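Local coordinates for protein 6-phosphogluconate dehydrogenase NAD-binding (Dyadobacter fermentans, PDB 4GBJ) that probably binds NAD or NADP through an N-terminal Rossmann domain and acts as an oxidoreductase of the 6-phosphogluconate and 3-hydroxyisobutyrate dehydrogenase type, at residues B[190-195]-B[224-229]; B[208-213]-B[218-223]. All coordinates share one frame; numbering follows the deposited sequence.

Contact 1 of 2, residues B[190-195]-B[224-229]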
loop_
_atom_site.group_PDB
_atom_site.type_symbol
_atom_site.label_atom_id
_atom_site.label_comp_id
_atom_site.label_asym_id
_atom_site.label_seq_id
_atom_site.Cartn_x
_atom_site.Cartn_y
_atom_site.Cartn_z
ATOM N N GLU B 190 -9.197 1.911 -7.932
ATOM C CA GLU B 190 -9.613 3.301 -8.113
ATOM C C GLU B 190 -8.666 4.048 -8.990
ATOM O O GLU B 190 -9.084 4.720 -9.942
ATOM C CB GLU B 190 -9.729 4.031 -6.750
ATOM C CG GLU B 190 -10.889 3.494 -5.912
ATOM C CD GLU B 190 -11.136 4.227 -4.600
ATOM O OE1 GLU B 190 -10.828 5.425 -4.551
ATOM O OE2 GLU B 190 -11.577 3.611 -3.604
ATOM N N ALA B 191 -7.376 3.958 -8.663
ATOM C CA ALA B 191 -6.325 4.676 -9.383
ATOM C C ALA B 191 -6.187 4.184 -10.797
ATOM O O ALA B 191 -6.140 5.016 -11.711
ATOM C CB ALA B 191 -4.991 4.554 -8.652
ATOM N N PHE B 192 -6.211 2.849 -11.017
ATOM C CA PHE B 192 -6.044 2.300 -12.378
ATOM C C PHE B 192 -7.235 2.528 -13.250
ATOM O O PHE B 192 -7.047 2.766 -14.445
ATOM C CB PHE B 192 -5.694 0.827 -12.373
ATOM C CG PHE B 192 -4.407 0.351 -11.714
ATOM C CD1 PHE B 192 -3.526 1.253 -11.111
ATOM C CD2 PHE B 192 -4.091 -1.000 -11.678
ATOM C CE1 PHE B 192 -2.376 0.809 -10.464
ATOM C CE2 PHE B 192 -2.917 -1.443 -11.053
ATOM C CZ PHE B 192 -2.085 -0.535 -10.416
ATOM N N THR B 193 -8.450 2.611 -12.663
ATOM C CA THR B 193 -9.683 2.963 -13.378
ATOM C C THR B 193 -9.670 4.419 -13.756
ATOM O O THR B 193 -10.067 4.729 -14.870
ATOM C CB THR B 193 -10.928 2.580 -12.535
ATOM O OG1 THR B 193 -10.879 1.177 -12.378
ATOM C CG2 THR B 193 -12.241 2.960 -13.200
HETATM N N MSE B 194 -9.226 5.327 -12.868
HETATM C CA MSE B 194 -9.123 6.734 -13.220
HETATM C C MSE B 194 -8.202 6.900 -14.434
HETATM O O MSE B 194 -8.470 7.706 -15.346
HETATM C CB MSE B 194 -8.572 7.602 -12.040
HETATM C CG MSE B 194 -8.125 9.070 -12.493
HETATM SE SE MSE B 194 -7.634 10.103 -10.898
HETATM C CE MSE B 194 -5.851 9.336 -10.519
ATOM N N ALA B 195 -7.059 6.198 -14.404
ATOM C CA ALA B 195 -6.087 6.246 -15.500
ATOM C C ALA B 195 -6.727 5.692 -16.770
ATOM O O ALA B 195 -6.712 6.357 -17.823
ATOM C CB ALA B 195 -4.838 5.448 -15.113
ATOM N N LYS B 224 -0.615 -6.627 -10.528
ATOM C CA LYS B 224 -0.701 -7.266 -11.835
ATOM C C LYS B 224 -2.131 -7.790 -12.036
ATOM O O LYS B 224 -2.696 -7.617 -13.109
ATOM C CB LYS B 224 0.346 -8.405 -11.940
ATOM C CG LYS B 224 0.600 -8.947 -13.341
ATOM C CD LYS B 224 1.837 -8.324 -14.009
ATOM C CE LYS B 224 3.123 -9.016 -13.569
ATOM N NZ LYS B 224 4.349 -8.389 -14.134
ATOM N N LEU B 225 -2.741 -8.359 -10.987
ATOM C CA LEU B 225 -4.131 -8.831 -11.059
ATOM C C LEU B 225 -5.072 -7.661 -11.363
ATOM O O LEU B 225 -5.910 -7.741 -12.241
ATOM C CB LEU B 225 -4.620 -9.476 -9.726
ATOM C CG LEU B 225 -3.809 -10.542 -9.035
ATOM C CD1 LEU B 225 -4.659 -11.234 -7.969
ATOM C CD2 LEU B 225 -3.271 -11.544 -9.989
ATOM N N VAL B 226 -4.892 -6.550 -10.644
ATOM C CA VAL B 226 -5.759 -5.382 -10.813
ATOM C C VAL B 226 -5.557 -4.754 -12.185
ATOM O O VAL B 226 -6.520 -4.346 -12.817
ATOM C CB VAL B 226 -5.575 -4.360 -9.671
ATOM C CG1 VAL B 226 -6.536 -3.171 -9.848
ATOM C CG2 VAL B 226 -5.838 -5.036 -8.324
ATOM N N ALA B 227 -4.328 -4.739 -12.666
ATOM C CA ALA B 227 -4.014 -4.172 -13.970
ATOM C C ALA B 227 -4.698 -4.975 -15.052
ATOM O O ALA B 227 -5.355 -4.413 -15.898
ATOM C CB ALA B 227 -2.497 -4.164 -14.195
ATOM N N SER B 228 -4.572 -6.288 -15.011
ATOM C CA SER B 228 -5.188 -7.138 -16.038
ATOM C C SER B 228 -6.683 -7.311 -15.769
ATOM O O SER B 228 -7.435 -7.668 -16.660
ATOM C CB SER B 228 -4.483 -8.481 -16.076
ATOM O OG SER B 228 -4.510 -9.068 -14.789
ATOM N N ASN B 229 -7.119 -7.069 -14.526
ATOM C CA ASN B 229 -8.506 -7.207 -14.099
ATOM C C ASN B 229 -8.942 -8.639 -14.349
ATOM O O ASN B 229 -10.083 -8.866 -14.676
ATOM C CB ASN B 229 -9.422 -6.190 -14.814
ATOM C CG ASN B 229 -9.973 -5.064 -13.993
ATOM O OD1 ASN B 229 -9.940 -5.030 -12.745
ATOM N ND2 ASN B 229 -10.617 -4.163 -14.704
#
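V226 and A227 receive the ring of F192, which reaches across from helix 169-197 to helix 217-228 in the all-helical C-terminal domain of this dehydrogenase family. V226 comes first along the second helix: its CG1 lies 3.7 Å from F192 CD2, approaching the ring obliquely, and the two side chains cross at about a right angle. With CG1 anti to the backbone N (chi1 -178°), this methyl is the branch that meets the ring, while the V226 side chain also packs on L185 and M188 of the long helix. R202, at the start of helix 202-211, joins both partners, its NH2 bonded to V226 O and its NH1 to T193 OG1. At A227 the backbone takes part: its N sits at the ring edge, in plane, 3.9 Å from F192 CD2, and its CB is 4.2 Å from F192 CE2. The helix ends at S228, and N229 follows with positive phi (59°). N229 OD1 is hydrogen-bonded to Y231 OH, and its ND2 more weakly to S290 OG.

Contact 2 of 2, residues B[208-213]-B[218-223]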
loop_
_atom_site.group_PDB
_atom_site.type_symbol
_atom_site.label_atom_id
_atom_site.label_comp_id
_atom_site.label_asym_id
_atom_site.label_seq_id
_atom_site.Cartn_x
_atom_site.Cartn_y
_atom_site.Cartn_z
HETATM N N MSE B 208 4.739 1.716 -13.574
HETATM C CA MSE B 208 5.452 2.885 -13.093
HETATM C C MSE B 208 5.372 2.997 -11.608
HETATM O O MSE B 208 6.407 3.104 -10.954
HETATM C CB MSE B 208 4.927 4.152 -13.755
HETATM C CG MSE B 208 5.802 5.378 -13.532
HETATM SE SE MSE B 208 5.356 6.242 -11.851
HETATM C CE MSE B 208 6.968 7.092 -11.561
ATOM N N LEU B 209 4.169 2.954 -11.068
ATOM C CA LEU B 209 3.969 3.147 -9.630
ATOM C C LEU B 209 4.564 2.040 -8.756
ATOM O O LEU B 209 5.089 2.340 -7.659
ATOM C CB LEU B 209 2.461 3.322 -9.334
ATOM C CG LEU B 209 1.866 4.690 -9.830
ATOM C CD1 LEU B 209 0.350 4.761 -9.565
ATOM C CD2 LEU B 209 2.560 5.849 -9.182
ATOM N N THR B 210 4.522 0.781 -9.229
ATOM C CA THR B 210 5.079 -0.342 -8.418
ATOM C C THR B 210 6.569 -0.583 -8.673
ATOM O O THR B 210 7.204 -1.369 -7.961
ATOM C CB THR B 210 4.299 -1.610 -8.635
ATOM O OG1 THR B 210 4.504 -2.086 -9.965
ATOM C CG2 THR B 210 2.850 -1.442 -8.341
ATOM N N SER B 211 7.138 0.107 -9.662
ATOM C CA SER B 211 8.568 0.005 -9.944
ATOM C C SER B 211 9.361 0.796 -8.916
ATOM O O SER B 211 10.502 0.475 -8.631
ATOM C CB SER B 211 8.880 0.583 -11.325
ATOM O OG SER B 211 10.203 1.100 -11.375
ATOM N N THR B 212 8.735 1.838 -8.399
ATOM C CA THR B 212 9.333 2.875 -7.601
ATOM C C THR B 212 8.713 3.016 -6.148
ATOM O O THR B 212 9.173 2.406 -5.171
ATOM C CB THR B 212 9.129 4.172 -8.477
ATOM O OG1 THR B 212 7.734 4.418 -8.630
ATOM C CG2 THR B 212 9.722 4.078 -9.922
ATOM N N LEU B 213 7.724 3.854 -6.011
ATOM C CA LEU B 213 7.048 4.142 -4.747
ATOM C C LEU B 213 6.469 2.922 -4.061
ATOM O O LEU B 213 6.584 2.791 -2.850
ATOM C CB LEU B 213 5.867 5.082 -5.025
ATOM C CG LEU B 213 6.070 6.560 -4.862
ATOM C CD1 LEU B 213 4.860 7.296 -5.412
ATOM C CD2 LEU B 213 6.308 6.907 -3.358
ATOM N N ILE B 218 3.360 -7.107 -1.996
ATOM C CA ILE B 218 1.894 -6.994 -2.033
ATOM C C ILE B 218 1.441 -6.232 -3.318
ATOM O O ILE B 218 0.665 -6.761 -4.092
ATOM C CB ILE B 218 1.317 -6.316 -0.726
ATOM C CG1 ILE B 218 1.494 -7.207 0.540
ATOM C CG2 ILE B 218 -0.176 -5.924 -0.868
ATOM C CD1 ILE B 218 1.011 -8.638 0.417
ATOM N N PHE B 219 2.007 -5.069 -3.587
ATOM C CA PHE B 219 1.617 -4.237 -4.738
ATOM C C PHE B 219 2.041 -4.783 -6.072
ATOM O O PHE B 219 1.333 -4.550 -7.040
ATOM C CB PHE B 219 2.153 -2.796 -4.605
ATOM C CG PHE B 219 1.457 -2.085 -3.493
ATOM C CD1 PHE B 219 0.335 -1.325 -3.736
ATOM C CD2 PHE B 219 1.944 -2.140 -2.204
ATOM C CE1 PHE B 219 -0.319 -0.664 -2.704
ATOM C CE2 PHE B 219 1.265 -1.504 -1.158
ATOM C CZ PHE B 219 0.136 -0.774 -1.419
ATOM N N GLN B 220 3.154 -5.473 -6.152
ATOM C CA GLN B 220 3.628 -6.021 -7.417
ATOM C C GLN B 220 2.822 -7.295 -7.794
ATOM O O GLN B 220 2.435 -7.458 -8.963
ATOM C CB GLN B 220 5.143 -6.293 -7.332
ATOM C CG GLN B 220 5.927 -4.951 -7.169
ATOM C CD GLN B 220 7.448 -5.028 -7.324
ATOM O OE1 GLN B 220 8.088 -4.220 -8.060
ATOM N NE2 GLN B 220 8.073 -5.893 -6.538
ATOM N N ASN B 221 2.548 -8.158 -6.803
ATOM C CA ASN B 221 1.759 -9.371 -7.025
ATOM C C ASN B 221 0.283 -9.052 -7.203
ATOM O O ASN B 221 -0.315 -9.464 -8.191
ATOM C CB ASN B 221 1.916 -10.344 -5.855
ATOM C CG ASN B 221 3.318 -10.881 -5.602
ATOM O OD1 ASN B 221 3.626 -11.324 -4.490
ATOM N ND2 ASN B 221 4.196 -10.945 -6.605
ATOM N N TYR B 222 -0.288 -8.268 -6.294
ATOM C CA TYR B 222 -1.697 -7.940 -6.413
ATOM C C TYR B 222 -1.932 -6.886 -7.516
ATOM O O TYR B 222 -2.961 -6.949 -8.158
ATOM C CB TYR B 222 -2.303 -7.524 -5.070
ATOM C CG TYR B 222 -2.507 -8.693 -4.121
ATOM C CD1 TYR B 222 -3.546 -9.595 -4.308
ATOM C CD2 TYR B 222 -1.614 -8.940 -3.085
ATOM C CE1 TYR B 222 -3.735 -10.669 -3.446
ATOM C CE2 TYR B 222 -1.810 -9.996 -2.196
ATOM C CZ TYR B 222 -2.893 -10.840 -2.359
ATOM O OH TYR B 222 -3.076 -11.908 -1.507
ATOM N N GLY B 223 -0.956 -6.024 -7.808
ATOM C CA GLY B 223 -1.121 -4.999 -8.826
ATOM C C GLY B 223 -1.280 -5.529 -10.226
ATOM O O GLY B 223 -2.007 -4.948 -11.028
#
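T210 of segment 208-213 points its CB toward helix 217-228, and its side chain divides between two neighbours. Its CB lies 4.0 Å from Q220 CG, an aliphatic touch at the flank of the second helix. From there CG2 runs beside the backbone N, anti to the carbonyl carbon, and enters the interface, where it rests 3.7 Å from F219 O and 4.0 Å from F219 CB. OG1, at chi1 68°, turns back to its own helix and bonds to Y206 O. The two segments form part of a helix-loop-helix in the C-terminal helical domain, with only four residues between them, and T210 packs on the second helix from just before the connection. Past its CB, the F219 ring leads away from the threonine to S184 and M188 of helix 169-197, and it meets F214 with planes at about 45°. The Q220 chain, extended beyond CG, brings its amide near T210 O. With an alanine here instead of Q220, T210 CB would probably lose its packing against CG, and T210 O its nearby amide. Q220 CG itself lies 3.9 Å from T210 O.

Helix 217-228 serves both contacts: its first half packs on helix 202-211 in contact 2, and its last turns meet helix 169-197 in contact 1. The centres lie about 11 Å apart, and the two meet directly where F192 CE2 of contact 1 comes 3.6 Å from G223 O of contact 2. Y206 also links them, touching F192 with its side chain while its OH bonds to Q220 O. Along the chain, contact 2 falls between the two segments of contact 1. Both contacts lie away from the sodium site and from K174, the predicted active-site residue, and both border the second subunit, whose F179 packs on E190 and whose F214 packs on F219.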